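Local coordinates for protein lectin 2 (Agrocybe aegerita, PDB 4TQJ) that binds sugars as a fungal lectin that specifically recognises non-reducing terminal N-acetylglucosamine, at residues K276-A281 with G305-L310. The protein carries 1 engineered substitution. Numbering follows the deposited sequence.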
loop_
_atom_site.group_PDB
_atom_site.type_symbol
_atom_site.label_atom_id
_atom_site.label_comp_id
_atom_site.label_asym_id
_atom_site.label_seq_id
_atom_site.Cartn_x
_atom_site.Cartn_y
_atom_site.Cartn_z
ATOM N N LYS A 276 6.260 -6.149 40.357
ATOM C CA LYS A 276 7.451 -6.706 39.716
ATOM C C LYS A 276 8.429 -5.640 39.212
ATOM O O LYS A 276 9.401 -5.950 38.524
ATOM C CB LYS A 276 7.074 -7.681 38.608
ATOM C CG LYS A 276 6.298 -8.898 39.121
ATOM C CD LYS A 276 7.068 -10.190 38.894
ATOM C CE LYS A 276 6.433 -11.349 39.655
ATOM N NZ LYS A 276 6.257 -12.550 38.780
ATOM N N GLY A 277 8.170 -4.387 39.562
ATOM C CA GLY A 277 9.100 -3.314 39.267
ATOM C C GLY A 277 8.807 -2.504 38.013
ATOM O O GLY A 277 9.610 -1.657 37.629
ATOM N N TRP A 278 7.661 -2.751 37.379
ATOM C CA TRP A 278 7.318 -2.008 36.183
ATOM C C TRP A 278 6.841 -0.615 36.562
ATOM O O TRP A 278 5.908 -0.460 37.358
ATOM C CB TRP A 278 6.270 -2.752 35.361
ATOM C CG TRP A 278 6.775 -4.062 34.828
ATOM C CD1 TRP A 278 6.862 -5.239 35.510
ATOM C CD2 TRP A 278 7.251 -4.332 33.498
ATOM N NE1 TRP A 278 7.388 -6.215 34.703
ATOM C CE2 TRP A 278 7.628 -5.691 33.461
ATOM C CE3 TRP A 278 7.418 -3.551 32.345
ATOM C CZ2 TRP A 278 8.138 -6.299 32.303
ATOM C CZ3 TRP A 278 7.947 -4.147 31.201
ATOM C CH2 TRP A 278 8.298 -5.508 31.190
ATOM N N GLN A 279 7.492 0.395 35.990
ATOM C CA GLN A 279 7.191 1.784 36.299
ATOM C C GLN A 279 6.815 2.568 35.044
ATOM O O GLN A 279 7.416 2.396 33.987
ATOM C CB GLN A 279 8.400 2.447 36.972
ATOM C CG GLN A 279 8.970 1.680 38.171
ATOM C CD GLN A 279 10.407 2.104 38.491
ATOM O OE1 GLN A 279 10.758 3.273 38.368
ATOM N NE2 GLN A 279 11.246 1.143 38.859
ATOM N N ALA A 280 5.836 3.454 35.181
ATOM C CA ALA A 280 5.369 4.275 34.069
ATOM C C ALA A 280 6.490 5.096 33.428
ATOM O O ALA A 280 6.544 5.242 32.208
ATOM C CB ALA A 280 4.263 5.188 34.544
ATOM N N ALA A 281 7.388 5.627 34.252
ATOM C CA ALA A 281 8.472 6.480 33.756
ATOM C C ALA A 281 9.571 5.723 33.003
ATOM O O ALA A 281 10.444 6.336 32.391
ATOM C CB ALA A 281 9.090 7.282 34.906
ATOM N N GLY A 305 15.278 -5.915 28.743
ATOM C CA GLY A 305 14.842 -6.029 27.367
ATOM C C GLY A 305 13.341 -6.197 27.358
ATOM O O GLY A 305 12.659 -5.809 28.314
ATOM N N VAL A 306 12.833 -6.808 26.292
ATOM C CA VAL A 306 11.403 -6.883 26.062
ATOM C C VAL A 306 10.829 -8.184 26.575
ATOM O O VAL A 306 11.352 -9.257 26.280
ATOM C CB VAL A 306 11.095 -6.793 24.555
ATOM C CG1 VAL A 306 9.595 -6.782 24.336
ATOM C CG2 VAL A 306 11.762 -5.542 23.945
ATOM N N TYR A 307 9.741 -8.081 27.326
ATOM C CA TYR A 307 9.022 -9.243 27.842
ATOM C C TYR A 307 7.673 -9.383 27.158
ATOM O O TYR A 307 7.042 -8.384 26.796
ATOM C CB TYR A 307 8.819 -9.114 29.351
ATOM C CG TYR A 307 10.117 -9.199 30.101
ATOM C CD1 TYR A 307 10.541 -10.398 30.667
ATOM C CD2 TYR A 307 10.941 -8.096 30.216
ATOM C CE1 TYR A 307 11.752 -10.483 31.349
ATOM C CE2 TYR A 307 12.156 -8.172 30.895
ATOM C CZ TYR A 307 12.557 -9.366 31.452
ATOM O OH TYR A 307 13.765 -9.426 32.125
ATOM N N VAL A 308 7.229 -10.620 26.983
ATOM C CA VAL A 308 5.959 -10.875 26.320
ATOM C C VAL A 308 5.214 -11.988 27.031
ATOM O O VAL A 308 5.821 -12.959 27.488
ATOM C CB VAL A 308 6.169 -11.288 24.845
ATOM C CG1 VAL A 308 4.901 -11.865 24.265
ATOM C CG2 VAL A 308 6.706 -10.103 24.009
ATOM N N ALA A 309 3.902 -11.836 27.146
ATOM C CA ALA A 309 3.051 -12.942 27.560
ATOM C C ALA A 309 2.056 -13.177 26.440
ATOM O O ALA A 309 1.326 -12.269 26.054
ATOM C CB ALA A 309 2.331 -12.637 28.858
ATOM N N LEU A 310 2.052 -14.388 25.905
ATOM C CA LEU A 310 1.170 -14.738 24.800
ATOM C C LEU A 310 -0.193 -15.247 25.260
ATOM O O LEU A 310 -0.298 -16.064 26.180
ATOM C CB LEU A 310 1.827 -15.782 23.902
ATOM C CG LEU A 310 3.127 -15.356 23.218
ATOM C CD1 LEU A 310 3.698 -16.532 22.431
ATOM C CD2 LEU A 310 2.910 -14.122 22.317
#
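Trp278 and Tyr307 meet through their aromatic rings, which approach each other obliquely. The planes stand at 84°, close to perpendicular, and the centroid of the six-membered ring of Trp278 lies 5.8 Å from that of Tyr307. Among the other neighbours of the indole, CB of Lys276 sits at its edge in plane, His283 meets it edge-to-face, and Phe272 meets it with planes at about 50°.

The touching atoms are few. CH2 of Trp278 comes to 3.8 Å from CD2 of Tyr307, and CZ2 of Trp278 follows at 3.9 Å from the same CD2. CB of Tyr307 is 4.1 Å from CH2 of Trp278, which places the far end of the benzo ring against the root of the tyrosine side chain, well away from OH. With CG of Trp278 anti to its carbonyl carbon (chi1 -64°), the indole reaches across to the strand, spanning an 11.2 Å separation between CA of Trp278 and CA of Tyr307.

The contact joins a loop, between strands 266-269 and 285-288, to strand 306-309, the third strand of a four-stranded antiparallel blade in what the fold and the FG-GAP-like repeats identify as a beta-propeller. That loop links two successive blades, and its Phe272 also touches Tyr307 and Ala309.

Chemically the junction is apolar: 83 Å² is buried, summed over both segments, with carbon against carbon. The indole's one polar atom, NE1, is hydrogen-bonded to OD1 of Asp271, so buried Trp278 can present its hydrocarbon end to Tyr307 while its N-H is satisfied within its own loop.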